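SmhB (PDB 6ZZ5) is the B component of a tripartite alpha-pore-forming toxin, here in its soluble form, and probably helps build the membrane pore. Local coordinates at residues A19-R30 / R58-Q69. Sequence-based numbering, arbitrary orientation.
Sequences ALHIQTYCNSVR and RQHAEHYLKDIQ
Tyr64 sends its ring across to Ile22, with CG anti to the backbone N (chi1 179°), and Ile22 meets it with CG1 in the same relation to its own N (chi1 -177°). Ile22 CG1 then stands over the centre of one ring face, 4.1 Å from the centroid, in a CH-pi contact. Ile22 CG2 lies against the hydroxyl end of the ring. On the opposite face, the backbone N of Gln69 sits toward the rim. Cys26 SG approaches the ring obliquely and touches Tyr64 CB at 3.7 Å. The Tyr64 side chain is a knob in a hole formed by Ala19, Ile22, Gln23 and Cys26. Leu65 is the next knob, among Gln23, Cys26, Asn27 and Arg30. Its branches part: CD2 rests on Gln23 CG at 3.6 Å, while CD1 reaches Asn27 OD1 and Arg30 CD. The backbones come nearest at Cys26 and Ala61, with their CA atoms 4.6 Å apart, where the small Ala61 side chain lets the helices close up.

Charged groups gather at the Arg30 end of 19-30, beside Arg58 and Glu62. The Glu62 carboxylate is modelled over one face of the Arg30 guanidinium, though its exact position is doubtful; Arg58 NH2 lies over the other. As modelled, the Glu62 oxygen is well out of the guanidinium plane, so the salt bridge is one of charge, with no N-H aimed at it. Arg58 NH1 makes a weak bond to Arg30 O (2.8 Å), and accompanying water 1 takes a bond from NH1 (2.7 Å) and gives one to Val29 O. The glutamate probably offsets the like charges of the two arginines.

Helix 252-300 lies against Cys26 through Leu267, and strands 191-196 and 216-221 cover Thr24. The contact joins helices 4-30 and 44-92 through roughly antiparallel segments, 144° between their directions. Such knobs-into-holes contacts are characteristic of the long helical bundle of this HBL-family alpha-pore-forming toxin.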
loop_
_atom_site.group_PDB
_atom_site.type_symbol
_atom_site.label_atom_id
_atom_site.label_comp_id
_atom_site.label_asym_id
_atom_site.label_seq_id
_atom_site.Cartn_x
_atom_site.Cartn_y
_atom_site.Cartn_z
ATOM N N ALA A 19 1.401 0.563 -2.344
ATOM C CA ALA A 19 2.190 1.424 -1.464
ATOM C C ALA A 19 1.407 2.717 -1.160
ATOM O O ALA A 19 1.478 3.189 -0.029
ATOM C CB ALA A 19 3.552 1.678 -2.034
ATOM N N LEU A 20 0.734 3.289 -2.127
ATOM C CA LEU A 20 -0.095 4.504 -1.900
ATOM C C LEU A 20 -1.263 4.225 -0.969
ATOM O O LEU A 20 -1.596 5.070 -0.116
ATOM C CB LEU A 20 -0.603 5.011 -3.237
ATOM C CG LEU A 20 0.488 5.606 -4.138
ATOM C CD1 LEU A 20 -0.130 6.145 -5.375
ATOM C CD2 LEU A 20 1.267 6.698 -3.435
ATOM N N HIS A 21 -1.818 3.043 -1.059
ATOM C CA HIS A 21 -2.957 2.637 -0.195
ATOM C C HIS A 21 -2.458 2.498 1.250
ATOM O O HIS A 21 -3.036 3.108 2.181
ATOM C CB HIS A 21 -3.542 1.334 -0.768
ATOM C CG HIS A 21 -4.788 0.854 -0.109
ATOM N ND1 HIS A 21 -5.506 -0.266 -0.573
ATOM C CD2 HIS A 21 -5.481 1.372 0.937
ATOM C CE1 HIS A 21 -6.556 -0.431 0.225
ATOM N NE2 HIS A 21 -6.553 0.563 1.164
ATOM N N ILE A 22 -1.407 1.693 1.487
ATOM C CA ILE A 22 -0.856 1.546 2.861
ATOM C C ILE A 22 -0.329 2.899 3.368
ATOM O O ILE A 22 -0.554 3.215 4.550
ATOM C CB ILE A 22 0.160 0.380 2.993
ATOM C CG1 ILE A 22 0.622 0.250 4.452
ATOM C CG2 ILE A 22 1.356 0.491 2.053
ATOM C CD1 ILE A 22 1.379 -1.038 4.746
ATOM N N GLN A 23 0.252 3.751 2.517
ATOM C CA GLN A 23 0.721 5.079 2.990
ATOM C C GLN A 23 -0.470 5.894 3.568
ATOM O O GLN A 23 -0.388 6.421 4.714
ATOM C CB GLN A 23 1.339 5.873 1.837
ATOM C CG GLN A 23 1.694 7.274 2.228
ATOM C CD GLN A 23 2.377 7.978 1.079
ATOM O OE1 GLN A 23 1.783 8.172 0.048
ATOM N NE2 GLN A 23 3.594 8.408 1.284
ATOM N N THR A 24 -1.570 5.961 2.839
ATOM C CA THR A 24 -2.783 6.684 3.310
ATOM C C THR A 24 -3.303 6.044 4.600
ATOM O O THR A 24 -3.673 6.774 5.522
ATOM C CB THR A 24 -3.875 6.682 2.244
ATOM O OG1 THR A 24 -3.289 7.262 1.075
ATOM C CG2 THR A 24 -5.079 7.495 2.647
ATOM N N TYR A 25 -3.376 4.716 4.636
ATOM C CA TYR A 25 -3.804 3.997 5.846
ATOM C C TYR A 25 -2.955 4.417 7.034
ATOM O O TYR A 25 -3.517 4.687 8.128
ATOM C CB TYR A 25 -3.825 2.484 5.622
ATOM C CG TYR A 25 -4.799 1.773 6.527
ATOM C CD1 TYR A 25 -4.529 1.622 7.873
ATOM C CD2 TYR A 25 -5.975 1.236 6.029
ATOM C CE1 TYR A 25 -5.446 1.029 8.731
ATOM C CE2 TYR A 25 -6.907 0.630 6.865
ATOM C CZ TYR A 25 -6.627 0.513 8.210
ATOM O OH TYR A 25 -7.567 -0.095 8.967
ATOM N N CYS A 26 -1.631 4.411 6.860
ATOM C CA CYS A 26 -0.656 4.798 7.918
ATOM C C CYS A 26 -0.932 6.240 8.375
ATOM O O CYS A 26 -0.823 6.517 9.586
ATOM C CB CYS A 26 0.797 4.645 7.446
ATOM S SG CYS A 26 1.277 2.908 7.343
ATOM N N ASN A 27 -1.194 7.154 7.448
ATOM C CA ASN A 27 -1.507 8.570 7.805
ATOM C C ASN A 27 -2.763 8.606 8.696
ATOM O O ASN A 27 -2.833 9.445 9.662
ATOM C CB ASN A 27 -1.676 9.444 6.548
ATOM C CG ASN A 27 -0.385 9.679 5.817
ATOM O OD1 ASN A 27 0.642 9.707 6.444
ATOM N ND2 ASN A 27 -0.467 9.941 4.527
ATOM N N SER A 28 -3.714 7.726 8.440
ATOM C CA SER A 28 -4.987 7.693 9.207
ATOM C C SER A 28 -4.704 7.227 10.634
ATOM O O SER A 28 -5.314 7.782 11.591
ATOM C CB SER A 28 -6.070 6.869 8.575
ATOM O OG SER A 28 -5.913 5.454 8.778
ATOM N N VAL A 29 -3.738 6.325 10.783
ATOM C CA VAL A 29 -3.345 5.808 12.115
ATOM C C VAL A 29 -2.694 6.938 12.864
ATOM O O VAL A 29 -2.963 7.092 14.030
ATOM C CB VAL A 29 -2.425 4.570 11.999
ATOM C CG1 VAL A 29 -1.853 4.124 13.346
ATOM C CG2 VAL A 29 -3.135 3.439 11.309
ATOM N N ARG A 30 -1.831 7.675 12.188
ATOM C CA ARG A 30 -1.106 8.781 12.832
ATOM C C ARG A 30 -2.004 9.967 13.092
ATOM O O ARG A 30 -1.551 10.869 13.846
ATOM C CB ARG A 30 0.127 9.176 12.031
ATOM C CG ARG A 30 1.121 8.017 12.097
ATOM C CD ARG A 30 2.460 8.284 11.538
ATOM N NE ARG A 30 3.120 9.502 11.953
ATOM C CZ ARG A 30 3.879 9.624 13.034
ATOM N NH1 ARG A 30 3.991 8.642 13.917
ATOM N NH2 ARG A 30 4.529 10.743 13.224
ATOM N N ARG A 58 0.892 3.845 15.935
ATOM C CA ARG A 58 1.506 5.076 15.388
ATOM C C ARG A 58 2.971 4.834 15.050
ATOM O O ARG A 58 3.362 5.240 13.975
ATOM C CB ARG A 58 1.397 6.212 16.414
ATOM C CG ARG A 58 -0.044 6.663 16.660
ATOM C CD ARG A 58 -0.168 7.753 17.769
ATOM N NE ARG A 58 0.994 8.626 17.600
ATOM C CZ ARG A 58 1.111 9.547 16.670
ATOM N NH1 ARG A 58 0.095 9.847 15.883
ATOM N NH2 ARG A 58 2.240 10.202 16.562
ATOM N N GLN A 59 3.747 4.222 15.939
ATOM C CA GLN A 59 5.159 3.856 15.638
ATOM C C GLN A 59 5.240 2.916 14.414
ATOM O O GLN A 59 6.126 3.108 13.562
ATOM C CB GLN A 59 5.833 3.303 16.892
ATOM C CG GLN A 59 7.139 2.527 16.647
ATOM C CD GLN A 59 8.154 3.204 15.753
ATOM O OE1 GLN A 59 8.210 4.433 15.640
ATOM N NE2 GLN A 59 8.968 2.390 15.091
ATOM N N HIS A 60 4.400 1.893 14.314
ATOM C CA HIS A 60 4.439 0.953 13.176
ATOM C C HIS A 60 4.157 1.729 11.873
ATOM O O HIS A 60 4.836 1.492 10.895
ATOM C CB HIS A 60 3.412 -0.203 13.348
ATOM C CG HIS A 60 3.730 -1.149 14.442
ATOM N ND1 HIS A 60 5.030 -1.580 14.698
ATOM C CD2 HIS A 60 2.939 -1.690 15.389
ATOM C CE1 HIS A 60 5.018 -2.384 15.733
ATOM N NE2 HIS A 60 3.732 -2.450 16.211
ATOM N N ALA A 61 3.141 2.602 11.865
ATOM C CA ALA A 61 2.740 3.480 10.749
ATOM C C ALA A 61 3.924 4.379 10.368
ATOM O O ALA A 61 4.196 4.496 9.144
ATOM C CB ALA A 61 1.559 4.325 11.147
ATOM N N GLU A 62 4.570 4.997 11.363
ATOM C CA GLU A 62 5.752 5.881 11.143
ATOM C C GLU A 62 6.878 5.045 10.525
ATOM O O GLU A 62 7.599 5.536 9.625
ATOM C CB GLU A 62 6.214 6.502 12.462
ATOM C CG GLU A 62 7.421 7.413 12.334
ATOM C CD GLU A 62 7.100 8.768 11.733
ATOM O OE1 GLU A 62 5.976 8.915 11.164
ATOM O OE2 GLU A 62 7.987 9.683 11.804
ATOM N N HIS A 63 7.076 3.830 11.005
ATOM C CA HIS A 63 8.155 2.955 10.463
ATOM C C HIS A 63 7.877 2.688 8.965
ATOM O O HIS A 63 8.779 2.813 8.123
ATOM C CB HIS A 63 8.266 1.702 11.305
ATOM C CG HIS A 63 9.262 0.733 10.768
ATOM N ND1 HIS A 63 10.584 1.116 10.457
ATOM C CD2 HIS A 63 9.141 -0.577 10.470
ATOM C CE1 HIS A 63 11.229 0.054 10.018
ATOM N NE2 HIS A 63 10.349 -0.991 10.012
ATOM N N TYR A 64 6.639 2.361 8.621
ATOM C CA TYR A 64 6.263 2.190 7.204
ATOM C C TYR A 64 6.615 3.473 6.444
ATOM O O TYR A 64 7.334 3.431 5.398
ATOM C CB TYR A 64 4.788 1.818 6.991
ATOM C CG TYR A 64 4.592 1.704 5.510
ATOM C CD1 TYR A 64 4.962 0.552 4.835
ATOM C CD2 TYR A 64 4.129 2.773 4.777
ATOM C CE1 TYR A 64 4.897 0.498 3.451
ATOM C CE2 TYR A 64 3.997 2.707 3.409
ATOM C CZ TYR A 64 4.439 1.580 2.742
ATOM O OH TYR A 64 4.393 1.501 1.371
ATOM N N LEU A 65 6.101 4.609 6.930
ATOM C CA LEU A 65 6.131 5.877 6.162
ATOM C C LEU A 65 7.591 6.302 5.977
ATOM O O LEU A 65 7.926 6.750 4.873
ATOM C CB LEU A 65 5.337 6.967 6.875
ATOM C CG LEU A 65 3.811 6.794 6.856
ATOM C CD1 LEU A 65 3.129 7.842 7.753
ATOM C CD2 LEU A 65 3.269 6.958 5.440
ATOM N N LYS A 66 8.403 6.216 7.024
ATOM C CA LYS A 66 9.732 6.844 7.069
ATOM C C LYS A 66 10.745 5.865 6.491
ATOM O O LYS A 66 11.735 6.292 5.857
ATOM C CB LYS A 66 10.097 7.325 8.487
ATOM C CG LYS A 66 9.338 8.549 8.996
ATOM C CD LYS A 66 9.340 9.798 8.067
ATOM C CE LYS A 66 8.358 10.911 8.426
ATOM N NZ LYS A 66 7.182 10.972 7.510
ATOM N N ASP A 67 10.555 4.570 6.679
ATOM C CA ASP A 67 11.691 3.644 6.428
ATOM C C ASP A 67 11.330 2.754 5.254
ATOM O O ASP A 67 12.226 2.178 4.678
ATOM C CB ASP A 67 12.054 2.835 7.682
ATOM C CG ASP A 67 12.399 3.666 8.888
ATOM O OD1 ASP A 67 13.138 4.659 8.727
ATOM O OD2 ASP A 67 11.932 3.322 9.972
ATOM N N ILE A 68 10.047 2.541 4.964
ATOM C CA ILE A 68 9.715 1.517 3.935
ATOM C C ILE A 68 9.244 2.186 2.655
ATOM O O ILE A 68 9.771 1.786 1.557
ATOM C CB ILE A 68 8.734 0.452 4.474
ATOM C CG1 ILE A 68 9.293 -0.179 5.746
ATOM C CG2 ILE A 68 8.396 -0.555 3.386
ATOM C CD1 ILE A 68 8.352 -1.176 6.378
ATOM N N GLN A 69 8.289 3.121 2.733
ATOM C CA GLN A 69 7.837 3.843 1.518
ATOM C C GLN A 69 9.041 4.295 0.665
ATOM O O GLN A 69 8.952 4.195 -0.573
ATOM C CB GLN A 69 6.922 5.015 1.873
ATOM C CG GLN A 69 6.298 5.728 0.684
ATOM C CD GLN A 69 5.120 5.040 0.046
ATOM O OE1 GLN A 69 4.715 3.954 0.437
ATOM N NE2 GLN A 69 4.557 5.658 -0.971
HETATM O O HOH W 1 -2.459 9.173 16.178
#